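Local coordinates for protein chorismate synthase (Campylobacter jejuni, PDB 1SQ1) that probably catalyses the last step of the shikimate pathway, eliminating phosphate from 5-enolpyruvylshikimate-3-phosphate to give chorismate with the help of reduced FMN, at residues Asn2-Arg7 against Leu230-Met235; Cys148-Val153 against Phe168-Ala173; Asn195-Lys200 against His320-Gly325. One frame throughout, in Å; residues are numbered along the deposited sequence.

Overall arrangement
No polar bond joins the two segments of any contact; burial and side chains set them apart. Contact 1 is buried and sets strand 3-4, outermost of its sheet within this chain, against helix 226-235. Contact 2, across the chain's centre, is partly buried and lays helix 170-175 on strand 148-156 of the other sheet. Contact 3 lies farthest out, where helix 186-198 ends against the loop leading into helix 325-346, near predicted FMN-binding residues. That long helix backs contact 1 (M335 on F4 and A233) and contact 2 (V336 and L340 on V149). A phenyl ring meets a methyl and an imidazole in contact 1 and an amide in contact 2; a proline carries contact 3. V153 packs against G325.

Contact 1 of 3, residues Asn2-Arg7 against Leu230-Met235; sequences NTFGTR and LAHALM
F4 drives its ring against H232 and A233, joining two layers of the beta-alpha-beta sandwich of the chorismate synthase family, in which a helical layer lies between two antiparallel sheets. Strand 3-4, outermost of its sheet within this chain, packs here on helix 226-235, while L230 and L234 of the same helix reach L288 and T290 of the other sheet. The F4 side chain leaves the strand with CG anti to the backbone N (chi1 175°), and its far end is what reaches the helix. The tight part is small: CZ of F4 lies 3.7 Å from CB of A233. One residue back along the helix, the imidazole of H232 brings ND1 to 4.0 Å from CE2 of F4. The rings are inclined by 31° and meet at a slant, with centroids 6.0 Å apart. M335 of helix 325-346 touches both F4 and A233, which are buried, whereas Y223 of a neighbouring subunit packs on H232, which stays partly exposed and whose carbonyl bonds to S228 of that same subunit.

Away from F4 the segments separate. Even at their closest, the backbones keep F4 CA and A233 CA 8.9 Å apart, and after F4 the chain runs on through G5, whose phi of 105° suits a glycine. Beyond it the T6 hydroxyl bonds to D224, the backbone N atoms of T6 and R7 are held by the carboxylate of D342, and R7 NH1 reaches the carbonyl of L346 in a different subunit. The contact therefore lies next to interfaces of the tetramer. Within the helix, the turn presenting H232 and A233 is kept in shape by the bond from L234 N to L230 O, 2.9 Å long.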
# COMPACT_ATOMS: atom_id res chain seq x y z
N ASN A 2 4.86 -8.95 -6.82
CA ASN A 2 4.41 -9.28 -8.15
C ASN A 2 3.11 -8.58 -8.44
O ASN A 2 2.40 -8.94 -9.36
CB ASN A 2 4.24 -10.78 -8.30
CG ASN A 2 5.55 -11.48 -8.54
OD1 ASN A 2 5.57 -12.63 -8.98
ND2 ASN A 2 6.65 -10.80 -8.26
N THR A 3 2.80 -7.57 -7.63
CA THR A 3 1.58 -6.81 -7.81
C THR A 3 1.92 -5.39 -8.22
O THR A 3 2.94 -4.85 -7.79
CB THR A 3 0.74 -6.78 -6.52
OG1 THR A 3 0.39 -8.12 -6.16
CG2 THR A 3 -0.52 -5.97 -6.75
N PHE A 4 1.07 -4.79 -9.04
CA PHE A 4 1.32 -3.45 -9.53
C PHE A 4 0.07 -2.57 -9.60
O PHE A 4 -1.01 -3.03 -9.98
CB PHE A 4 1.98 -3.57 -10.90
CG PHE A 4 2.21 -2.25 -11.59
CD1 PHE A 4 1.50 -1.94 -12.74
CD2 PHE A 4 3.16 -1.36 -11.12
CE1 PHE A 4 1.74 -0.75 -13.42
CE2 PHE A 4 3.40 -0.16 -11.79
CZ PHE A 4 2.69 0.14 -12.95
N GLY A 5 0.23 -1.30 -9.24
CA GLY A 5 -0.87 -0.35 -9.29
C GLY A 5 -1.46 0.02 -7.94
O GLY A 5 -1.40 -0.76 -6.99
N THR A 6 -2.04 1.22 -7.86
CA THR A 6 -2.68 1.69 -6.64
C THR A 6 -4.08 1.08 -6.49
O THR A 6 -4.32 0.31 -5.58
CB THR A 6 -2.87 3.21 -6.64
OG1 THR A 6 -1.64 3.85 -7.01
CG2 THR A 6 -3.28 3.68 -5.28
N ARG A 7 -4.98 1.43 -7.40
CA ARG A 7 -6.35 0.93 -7.35
C ARG A 7 -6.57 -0.27 -8.28
O ARG A 7 -7.34 -1.17 -7.95
CB ARG A 7 -7.33 2.06 -7.69
CG ARG A 7 -8.79 1.75 -7.42
CD ARG A 7 -9.12 1.92 -5.94
NE ARG A 7 -10.46 1.44 -5.58
CZ ARG A 7 -10.92 0.21 -5.81
NH1 ARG A 7 -12.14 -0.15 -5.44
NH2 ARG A 7 -10.15 -0.68 -6.43
N LEU A 230 4.41 6.28 -15.12
CA LEU A 230 4.79 5.83 -16.45
C LEU A 230 6.25 5.45 -16.48
O LEU A 230 6.61 4.41 -17.04
CB LEU A 230 4.52 6.92 -17.47
CG LEU A 230 3.04 7.11 -17.78
CD1 LEU A 230 2.86 8.42 -18.53
CD2 LEU A 230 2.53 5.91 -18.59
N ALA A 231 7.08 6.29 -15.88
CA ALA A 231 8.52 6.06 -15.83
C ALA A 231 8.85 4.78 -15.10
O ALA A 231 9.77 4.05 -15.48
CB ALA A 231 9.19 7.22 -15.14
N HIS A 232 8.10 4.52 -14.04
CA HIS A 232 8.26 3.35 -13.20
C HIS A 232 7.88 2.08 -13.96
O HIS A 232 8.62 1.09 -13.95
CB HIS A 232 7.40 3.54 -11.95
CG HIS A 232 7.49 2.44 -10.94
ND1 HIS A 232 7.18 1.13 -11.25
CD2 HIS A 232 7.72 2.47 -9.61
CE1 HIS A 232 7.19 0.41 -10.14
NE2 HIS A 232 7.52 1.20 -9.13
N ALA A 233 6.74 2.11 -14.64
CA ALA A 233 6.30 0.95 -15.40
C ALA A 233 7.17 0.67 -16.63
O ALA A 233 7.40 -0.48 -16.97
CB ALA A 233 4.84 1.10 -15.80
N LEU A 234 7.66 1.73 -17.29
CA LEU A 234 8.50 1.58 -18.48
C LEU A 234 9.96 1.18 -18.13
O LEU A 234 10.48 0.21 -18.70
CB LEU A 234 8.47 2.87 -19.31
CG LEU A 234 7.11 3.17 -19.97
CD1 LEU A 234 7.11 4.53 -20.72
CD2 LEU A 234 6.78 2.05 -20.94
N MSE A 235 10.61 1.91 -17.22
CA MSE A 235 11.99 1.58 -16.81
C MSE A 235 12.00 0.15 -16.27
O MSE A 235 12.98 -0.57 -16.42
CB MSE A 235 12.49 2.50 -15.68
CG MSE A 235 13.17 3.81 -16.10
SE MSE A 235 14.89 3.59 -16.94
CE MSE A 235 15.34 1.88 -16.18

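Contact 2 of 3, residues Cys148-Val153 against Phe168-Ala173; sequences CVQSGV and FDFEFA
With CG beside its backbone N and anti to the carbonyl carbon (chi1 -87°), F170 swings its ring from the first turn of helix 170-175 onto the strand, where Q150 meets it. The Q150 chain runs extended beyond CG, which carries its amide over one face of the ring. The two planes are only 5° apart, an offset amide-on-ring stack with CD 4.0 Å above the ring plane and displaced toward the rim. Nearer the strand, CE1 of F170 approaches CB of Q150 at 3.7 Å and the peptide carbon C of Q150 at 3.5 Å. S151 CA lies in the ring plane, at its edge. The helix start is fixed by D169, the N-cap: its OD1 accepts from F172 N at 2.6 Å, the donor standing 51° out of the carboxylate plane.

The backbones come nearest at G152 and A173, whose CA atoms are 6.1 Å apart. Strand 148-156 is paired with strand 205-212, whose K210 also touches F170; S151 turns the other way, its hydroxyl bonding to T209 and S333, and helix 325-346 packs against V149 and V153 of the strand.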
# COMPACT_ATOMS: atom_id res chain seq x y z
N CYS A 148 -6.75 5.70 -26.49
CA CYS A 148 -6.02 4.74 -27.29
C CYS A 148 -4.53 4.83 -27.05
O CYS A 148 -3.95 5.91 -27.06
CB CYS A 148 -6.32 4.97 -28.77
SG CYS A 148 -5.77 3.63 -29.82
N VAL A 149 -3.92 3.67 -26.82
CA VAL A 149 -2.49 3.59 -26.58
C VAL A 149 -1.86 2.69 -27.65
O VAL A 149 -2.26 1.54 -27.82
CB VAL A 149 -2.19 3.01 -25.17
CG1 VAL A 149 -0.69 2.87 -24.97
CG2 VAL A 149 -2.77 3.92 -24.10
N GLN A 150 -0.88 3.24 -28.37
CA GLN A 150 -0.20 2.49 -29.42
C GLN A 150 1.29 2.82 -29.40
O GLN A 150 1.67 3.93 -29.05
CB GLN A 150 -0.80 2.85 -30.78
CG GLN A 150 -1.56 4.18 -30.78
CD GLN A 150 -2.29 4.43 -32.09
OE1 GLN A 150 -2.75 3.50 -32.75
NE2 GLN A 150 -2.42 5.71 -32.45
N SER A 151 2.11 1.84 -29.77
CA SER A 151 3.57 1.98 -29.79
C SER A 151 4.20 1.27 -30.98
O SER A 151 3.59 0.40 -31.61
CB SER A 151 4.17 1.38 -28.52
OG SER A 151 3.55 1.91 -27.35
N GLY A 152 5.45 1.64 -31.28
CA GLY A 152 6.17 1.03 -32.38
C GLY A 152 7.65 1.37 -32.35
O GLY A 152 8.05 2.31 -31.67
N VAL A 153 8.46 0.61 -33.08
CA VAL A 153 9.91 0.84 -33.13
C VAL A 153 10.29 1.95 -34.10
O VAL A 153 9.93 1.91 -35.28
CB VAL A 153 10.68 -0.42 -33.58
CG1 VAL A 153 12.17 -0.21 -33.39
CG2 VAL A 153 10.19 -1.64 -32.84
N PHE A 168 5.16 9.72 -37.27
CA PHE A 168 5.45 8.30 -37.38
C PHE A 168 4.20 7.59 -37.88
O PHE A 168 3.09 7.87 -37.43
CB PHE A 168 5.87 7.72 -36.02
CG PHE A 168 7.18 8.25 -35.50
CD1 PHE A 168 7.21 9.10 -34.39
CD2 PHE A 168 8.38 7.89 -36.09
CE1 PHE A 168 8.42 9.56 -33.89
CE2 PHE A 168 9.59 8.36 -35.59
CZ PHE A 168 9.61 9.19 -34.49
N ASP A 169 4.38 6.65 -38.81
CA ASP A 169 3.26 5.93 -39.38
C ASP A 169 2.81 4.74 -38.56
O ASP A 169 3.41 3.67 -38.63
CB ASP A 169 3.61 5.47 -40.79
CG ASP A 169 2.38 5.20 -41.62
OD1 ASP A 169 1.45 4.53 -41.12
OD2 ASP A 169 2.35 5.67 -42.79
N PHE A 170 1.74 4.91 -37.80
CA PHE A 170 1.22 3.83 -36.98
C PHE A 170 0.46 2.83 -37.84
O PHE A 170 0.34 1.66 -37.50
CB PHE A 170 0.31 4.38 -35.89
CG PHE A 170 1.04 4.77 -34.64
CD1 PHE A 170 1.39 3.81 -33.71
CD2 PHE A 170 1.40 6.09 -34.42
CE1 PHE A 170 2.10 4.16 -32.58
CE2 PHE A 170 2.11 6.45 -33.29
CZ PHE A 170 2.46 5.49 -32.36
N GLU A 171 -0.06 3.31 -38.97
CA GLU A 171 -0.79 2.44 -39.88
C GLU A 171 0.23 1.43 -40.40
O GLU A 171 -0.01 0.22 -40.39
CB GLU A 171 -1.37 3.27 -41.02
CG GLU A 171 -2.40 4.29 -40.56
CD GLU A 171 -3.82 3.73 -40.50
OE1 GLU A 171 -4.37 3.42 -41.58
OE2 GLU A 171 -4.36 3.59 -39.38
N PHE A 172 1.37 1.95 -40.83
CA PHE A 172 2.47 1.14 -41.33
C PHE A 172 2.97 0.25 -40.18
O PHE A 172 3.29 -0.92 -40.38
CB PHE A 172 3.60 2.05 -41.83
CG PHE A 172 4.69 1.33 -42.57
CD1 PHE A 172 4.49 0.86 -43.86
CD2 PHE A 172 5.92 1.09 -41.96
CE1 PHE A 172 5.49 0.16 -44.53
CE2 PHE A 172 6.92 0.39 -42.62
CZ PHE A 172 6.70 -0.08 -43.91
N ALA A 173 3.02 0.81 -38.97
CA ALA A 173 3.49 0.07 -37.81
C ALA A 173 2.70 -1.21 -37.59
O ALA A 173 3.28 -2.28 -37.42
CB ALA A 173 3.42 0.93 -36.57

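Contact 3 of 3, residues Asn195-Lys200 against His320-Gly325; sequences NARNSK and HDPCVG
Beside the probable flavin site, the loop leading into helix 325-346 rests P322 on the last turn of helix 186-198; T295 and R319, both predicted to bind FMN, lie close by. P322 does the touching with its ring carbons. CB sits 3.8 Å from R197 CA and 4.4 Å from the methyl CB of A196, while CG comes to 4.0 Å from R197 CB. Only the root of the arginine takes part: CG stands anti to the backbone N (chi1 -177°), the chain bends at chi3, and the guanidinium heads away from the proline, with N198 OD1 over one of its faces. On the loop side D321 folds into an Asx turn, OD1 accepting from C323 N at 3.0 Å, which shapes the backbone around P322. The helix finishes in a Schellman motif at K200, and N195 O takes both S199 N and S199 OG, the hydroxyl at 2.9 Å, from opposite faces of its carbonyl plane.

T295 bonds to D321 O, the carbonyl of P322 is hydrogen-bonded to the backbone of V203, and I193 of helix 186-198 packs on P322 and C323; R255 of a neighbouring subunit packs on A196 and S199, so this helix end touches both the loop and that subunit.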
# COMPACT_ATOMS: atom_id res chain seq x y z
N ASN A 195 21.46 -8.86 -39.39
CA ASN A 195 22.90 -8.82 -39.25
C ASN A 195 23.29 -9.14 -37.82
O ASN A 195 24.18 -9.95 -37.58
CB ASN A 195 23.44 -7.44 -39.63
CG ASN A 195 24.96 -7.42 -39.69
OD1 ASN A 195 25.56 -8.05 -40.56
ND2 ASN A 195 25.58 -6.70 -38.77
N ALA A 196 22.62 -8.50 -36.87
CA ALA A 196 22.89 -8.72 -35.45
C ALA A 196 22.62 -10.18 -35.07
O ALA A 196 23.30 -10.73 -34.19
CB ALA A 196 22.04 -7.79 -34.61
N ARG A 197 21.65 -10.80 -35.72
CA ARG A 197 21.32 -12.20 -35.43
C ARG A 197 22.44 -13.11 -35.90
O ARG A 197 23.14 -13.72 -35.09
CB ARG A 197 20.00 -12.61 -36.10
CG ARG A 197 19.57 -14.04 -35.78
CD ARG A 197 18.10 -14.28 -36.09
NE ARG A 197 17.80 -14.28 -37.53
CZ ARG A 197 18.26 -15.18 -38.40
NH1 ARG A 197 19.05 -16.16 -38.00
NH2 ARG A 197 17.91 -15.10 -39.68
N ASN A 198 22.61 -13.20 -37.22
CA ASN A 198 23.63 -14.04 -37.82
C ASN A 198 24.97 -13.90 -37.10
O ASN A 198 25.69 -14.88 -36.92
CB ASN A 198 23.80 -13.70 -39.30
CG ASN A 198 22.50 -13.80 -40.07
OD1 ASN A 198 21.63 -14.61 -39.73
ND2 ASN A 198 22.35 -12.98 -41.11
N SER A 199 25.30 -12.67 -36.70
CA SER A 199 26.55 -12.40 -35.99
C SER A 199 26.54 -12.99 -34.60
O SER A 199 27.54 -12.88 -33.87
CB SER A 199 26.78 -10.89 -35.86
OG SER A 199 27.02 -10.28 -37.10
N LYS A 200 25.43 -13.62 -34.22
CA LYS A 200 25.28 -14.19 -32.88
C LYS A 200 25.52 -13.05 -31.90
O LYS A 200 26.36 -13.14 -31.01
CB LYS A 200 26.30 -15.31 -32.62
CG LYS A 200 26.03 -16.61 -33.37
CD LYS A 200 26.99 -17.72 -32.95
CE LYS A 200 26.78 -18.12 -31.49
NZ LYS A 200 27.70 -19.23 -31.05
N HIS A 320 17.62 -17.04 -29.93
CA HIS A 320 17.59 -15.92 -28.99
C HIS A 320 16.88 -14.70 -29.59
O HIS A 320 16.18 -14.81 -30.60
CB HIS A 320 19.02 -15.53 -28.60
CG HIS A 320 19.11 -14.74 -27.33
ND1 HIS A 320 18.76 -15.26 -26.11
CD2 HIS A 320 19.53 -13.47 -27.10
CE1 HIS A 320 18.95 -14.34 -25.17
NE2 HIS A 320 19.41 -13.25 -25.75
N ASP A 321 17.02 -13.53 -28.96
CA ASP A 321 16.38 -12.34 -29.49
C ASP A 321 17.44 -11.29 -29.78
O ASP A 321 17.97 -10.65 -28.86
CB ASP A 321 15.34 -11.78 -28.51
CG ASP A 321 14.33 -10.86 -29.20
OD1 ASP A 321 14.71 -10.18 -30.18
OD2 ASP A 321 13.16 -10.80 -28.74
N PRO A 322 17.78 -11.09 -31.06
CA PRO A 322 18.78 -10.12 -31.49
C PRO A 322 18.33 -8.68 -31.27
O PRO A 322 19.12 -7.75 -31.40
CB PRO A 322 18.97 -10.45 -32.96
CG PRO A 322 17.61 -10.91 -33.36
CD PRO A 322 17.25 -11.83 -32.23
N CYS A 323 17.05 -8.50 -30.96
CA CYS A 323 16.51 -7.17 -30.73
C CYS A 323 15.21 -7.27 -29.97
O CYS A 323 14.13 -7.28 -30.57
CB CYS A 323 16.27 -6.45 -32.05
SG CYS A 323 15.60 -4.80 -31.82
N VAL A 324 15.30 -7.33 -28.65
CA VAL A 324 14.12 -7.46 -27.82
C VAL A 324 13.30 -6.18 -27.74
O VAL A 324 12.20 -6.17 -27.20
CB VAL A 324 14.52 -7.92 -26.40
CG1 VAL A 324 15.29 -6.82 -25.67
CG2 VAL A 324 13.29 -8.34 -25.63
N GLY A 325 13.85 -5.09 -28.28
CA GLY A 325 13.12 -3.83 -28.28
C GLY A 325 11.87 -3.90 -29.15
O GLY A 325 10.99 -3.05 -29.06